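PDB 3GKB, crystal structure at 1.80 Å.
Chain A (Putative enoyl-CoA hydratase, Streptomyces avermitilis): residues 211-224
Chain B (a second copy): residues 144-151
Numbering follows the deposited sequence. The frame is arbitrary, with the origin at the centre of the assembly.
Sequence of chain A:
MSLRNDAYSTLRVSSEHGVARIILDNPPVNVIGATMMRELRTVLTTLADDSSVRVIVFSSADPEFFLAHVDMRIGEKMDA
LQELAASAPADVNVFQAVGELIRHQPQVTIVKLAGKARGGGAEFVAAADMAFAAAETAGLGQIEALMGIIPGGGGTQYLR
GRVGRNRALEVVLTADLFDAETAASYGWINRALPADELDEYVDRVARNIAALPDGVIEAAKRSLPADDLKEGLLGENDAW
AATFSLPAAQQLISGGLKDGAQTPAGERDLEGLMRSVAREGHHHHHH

Chain A (211-224) ALPDGVIEAAKRSL
Chain B (144-151) EALMGIIP

Contact between two copies of a putative enoyl-CoA hydratase: a loop and helix of chain A (211-224) packs against a 3-10 segment and following extended loop of chain B (144-151), burying 373 Å² with both sides summed and no hydrogen bond across. In chain A, Leu A212 (phi/psi -63/147) leads into a type II turn from Pro A213 to Val A216, closed by Val A216 N to Pro A213 O at 3.2 Å. Gly A215, the N-cap, has phi/psi 88/-14, where a CB would jam against the preceding carbonyl; helix 216-223 follows. The two chains run in the same sense, CA to CA: Leu A212 to Leu B146 6.6 Å, Pro A213 to Gly B148 5.7 Å, Val A216 to Ile B149 6.1 Å, Ala A220 to Ile B150 6.4 Å.

Glu B144 (chi1 m) opens the 3-10 segment and makes no contact; Glu B144 O accepts from Met B147 N at 2.8 Å and Ile B149 N at 3.2 Å, tying the bend together. Ala B145 points its CB sideways, 3.7 Å from Val A216 CG1 and 4.0 Å from Leu A212 CD2, a small methyl that touches both branched side chains. Ala B145 O accepts from Gly B148 N at 3.1 Å and lies 3.6 Å from Leu A212 CD2. The CB of Leu B146 points away, yet its m,t rotamer brings CD2 within 3.6 Å of CD2 of Leu A212, also m,t. Met B147 (m,t,t) turns away and takes no part.

At Gly B148 phi/psi is 79/19, and the positive phi by itself favours glycine; an ideal CB would lie 3.6 Å from Pro A213 CG, no closer than an ordinary contact. Pro A213 (C-gamma endo) packs on the bare backbone, its CG 3.6 Å from Gly B148 CA, while Val A216 (chi1 t) sets CG2 3.6 Å from Gly B148 C. Ile B149 is extended (-130/-169; chi1 p, chi2 t) with its side chain away, so it meets the helix through backbone: Ile B149 O is 3.7 Å from Val A216 CG1.

Ile B150 (-128/170; chi1 56°, chi2 149°) points toward the helix and has the largest covered area, 88 Å². Ile B150 CG2 lies 3.8 Å from Ala A219 CB, 3.8 Å from Ala A220 N and 4.3 Å from Val A216 CG1; the alanines offer short side chains here. Ile B150 CD1 reaches Ser A223 CB at 3.8 Å. Ser A223 (chi1 p) donates OG to Ala A220 O at 2.9 Å, satisfying its hydroxyl within the helix. Pro B151 (-60/130) ends the stretch without contact.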

# COMPACT_ATOMS: atom_id res chain seq x y z
N ALA A 211 -25.54 -12.17 -3.06
CA ALA A 211 -26.73 -11.73 -3.78
C ALA A 211 -26.40 -11.21 -5.15
O ALA A 211 -27.32 -10.99 -5.92
CB ALA A 211 -27.48 -10.69 -3.03
N LEU A 212 -25.12 -11.00 -5.47
CA LEU A 212 -24.75 -10.47 -6.79
C LEU A 212 -25.17 -11.44 -7.89
O LEU A 212 -25.15 -12.64 -7.69
CB LEU A 212 -23.24 -10.19 -6.89
CG LEU A 212 -22.68 -9.12 -5.97
CD1 LEU A 212 -21.14 -9.12 -6.08
CD2 LEU A 212 -23.35 -7.70 -6.23
N PRO A 213 -25.55 -10.91 -9.06
CA PRO A 213 -25.98 -11.80 -10.13
C PRO A 213 -24.88 -12.72 -10.63
O PRO A 213 -23.66 -12.47 -10.42
CB PRO A 213 -26.45 -10.85 -11.24
CG PRO A 213 -26.05 -9.53 -10.87
CD PRO A 213 -25.70 -9.50 -9.41
N ASP A 214 -25.32 -13.80 -11.28
CA ASP A 214 -24.45 -14.82 -11.82
C ASP A 214 -23.32 -14.19 -12.62
O ASP A 214 -23.56 -13.24 -13.38
CB ASP A 214 -25.26 -15.75 -12.75
N GLY A 215 -22.11 -14.68 -12.42
CA GLY A 215 -20.97 -14.23 -13.21
C GLY A 215 -20.20 -13.01 -12.72
O GLY A 215 -19.08 -12.75 -13.20
N VAL A 216 -20.76 -12.26 -11.77
CA VAL A 216 -20.05 -11.05 -11.31
C VAL A 216 -18.81 -11.38 -10.51
O VAL A 216 -17.72 -10.79 -10.72
CB VAL A 216 -20.99 -10.10 -10.54
CG1 VAL A 216 -20.22 -8.93 -9.95
CG2 VAL A 216 -22.10 -9.53 -11.49
N ILE A 217 -18.94 -12.31 -9.57
CA ILE A 217 -17.77 -12.71 -8.77
C ILE A 217 -16.69 -13.25 -9.70
O ILE A 217 -15.53 -12.84 -9.61
CB ILE A 217 -18.11 -13.75 -7.70
CG1 ILE A 217 -18.99 -13.13 -6.64
CG2 ILE A 217 -16.81 -14.36 -7.10
CD1 ILE A 217 -19.66 -14.13 -5.71
N GLU A 218 -17.10 -14.12 -10.63
CA GLU A 218 -16.17 -14.72 -11.59
C GLU A 218 -15.43 -13.64 -12.39
O GLU A 218 -14.20 -13.72 -12.54
CB GLU A 218 -16.91 -15.70 -12.51
CG GLU A 218 -17.47 -16.95 -11.77
CD GLU A 218 -18.91 -16.81 -11.21
OE1 GLU A 218 -19.44 -15.68 -10.97
OE2 GLU A 218 -19.54 -17.88 -10.98
N ALA A 219 -16.18 -12.64 -12.87
CA ALA A 219 -15.62 -11.52 -13.65
C ALA A 219 -14.63 -10.69 -12.83
O ALA A 219 -13.54 -10.39 -13.32
CB ALA A 219 -16.72 -10.63 -14.25
N ALA A 220 -14.99 -10.36 -11.60
CA ALA A 220 -14.08 -9.65 -10.71
C ALA A 220 -12.75 -10.42 -10.51
O ALA A 220 -11.66 -9.84 -10.59
CB ALA A 220 -14.78 -9.40 -9.34
N LYS A 221 -12.83 -11.71 -10.22
CA LYS A 221 -11.61 -12.51 -10.00
C LYS A 221 -10.77 -12.70 -11.26
O LYS A 221 -9.52 -12.81 -11.19
CB LYS A 221 -11.98 -13.88 -9.37
CG LYS A 221 -12.48 -13.72 -7.93
CD LYS A 221 -12.09 -14.90 -7.07
CE LYS A 221 -12.37 -14.65 -5.61
NZ LYS A 221 -11.78 -15.70 -4.75
N ARG A 222 -11.41 -12.75 -12.42
CA ARG A 222 -10.71 -12.74 -13.69
C ARG A 222 -9.98 -11.40 -13.90
O ARG A 222 -8.83 -11.39 -14.37
CB ARG A 222 -11.69 -12.98 -14.83
CG ARG A 222 -11.11 -12.81 -16.20
CD ARG A 222 -12.19 -13.23 -17.21
NE ARG A 222 -11.76 -13.21 -18.60
CZ ARG A 222 -12.58 -13.50 -19.62
NH1 ARG A 222 -13.85 -13.82 -19.40
NH2 ARG A 222 -12.11 -13.48 -20.85
N SER A 223 -10.63 -10.29 -13.58
CA SER A 223 -9.99 -8.95 -13.69
C SER A 223 -8.90 -8.65 -12.65
O SER A 223 -7.99 -7.84 -12.92
CB SER A 223 -11.05 -7.83 -13.63
OG SER A 223 -11.44 -7.55 -12.30
N LEU A 224 -9.01 -9.32 -11.50
CA LEU A 224 -8.08 -9.20 -10.38
C LEU A 224 -7.51 -10.59 -10.00
O LEU A 224 -7.81 -11.13 -8.95
CB LEU A 224 -8.79 -8.59 -9.19
CG LEU A 224 -9.23 -7.13 -9.34
CD1 LEU A 224 -10.29 -6.74 -8.33
CD2 LEU A 224 -8.02 -6.18 -9.23
N GLU B 144 -20.75 -0.86 -10.09
CA GLU B 144 -20.89 -1.76 -11.22
C GLU B 144 -21.45 -3.14 -10.89
O GLU B 144 -22.39 -3.59 -11.55
CB GLU B 144 -19.56 -1.90 -11.95
CG GLU B 144 -19.18 -0.63 -12.74
CD GLU B 144 -18.27 0.35 -11.97
OE1 GLU B 144 -18.33 0.41 -10.72
OE2 GLU B 144 -17.50 1.09 -12.63
N ALA B 145 -20.91 -3.78 -9.86
CA ALA B 145 -21.33 -5.12 -9.47
C ALA B 145 -22.84 -5.20 -9.23
O ALA B 145 -23.46 -6.22 -9.53
CB ALA B 145 -20.53 -5.63 -8.22
N LEU B 146 -23.42 -4.11 -8.70
CA LEU B 146 -24.87 -4.05 -8.45
C LEU B 146 -25.73 -3.86 -9.72
O LEU B 146 -26.96 -4.07 -9.68
CB LEU B 146 -25.19 -2.97 -7.42
CG LEU B 146 -24.52 -3.14 -6.05
CD1 LEU B 146 -24.94 -2.05 -5.08
CD2 LEU B 146 -24.73 -4.52 -5.45
N MET B 147 -25.07 -3.52 -10.82
CA MET B 147 -25.69 -3.43 -12.14
C MET B 147 -25.41 -4.69 -12.97
O MET B 147 -25.73 -4.76 -14.14
CB MET B 147 -25.24 -2.14 -12.82
CG MET B 147 -25.70 -0.80 -12.09
SD MET B 147 -25.14 0.64 -13.11
CE MET B 147 -25.79 1.97 -12.04
N GLY B 148 -24.83 -5.71 -12.32
CA GLY B 148 -24.56 -7.00 -12.94
C GLY B 148 -23.34 -7.03 -13.82
O GLY B 148 -23.19 -7.93 -14.65
N ILE B 149 -22.45 -6.04 -13.63
CA ILE B 149 -21.22 -5.93 -14.40
C ILE B 149 -20.04 -5.75 -13.44
O ILE B 149 -20.17 -6.04 -12.24
CB ILE B 149 -21.34 -4.84 -15.51
CG1 ILE B 149 -21.55 -3.44 -14.91
CG2 ILE B 149 -22.53 -5.18 -16.45
CD1 ILE B 149 -21.37 -2.28 -15.93
N ILE B 150 -18.88 -5.41 -13.97
CA ILE B 150 -17.75 -5.00 -13.14
C ILE B 150 -17.25 -3.66 -13.70
O ILE B 150 -17.69 -3.24 -14.76
CB ILE B 150 -16.61 -6.07 -13.10
CG1 ILE B 150 -16.09 -6.45 -14.51
CG2 ILE B 150 -17.08 -7.33 -12.37
CD1 ILE B 150 -14.64 -6.82 -14.55
N PRO B 151 -16.35 -2.98 -12.99
CA PRO B 151 -15.79 -1.78 -13.60
C PRO B 151 -15.09 -2.10 -14.91
O PRO B 151 -14.32 -3.04 -14.99
CB PRO B 151 -14.81 -1.28 -12.55
CG PRO B 151 -15.31 -1.84 -11.27
CD PRO B 151 -15.92 -3.15 -11.59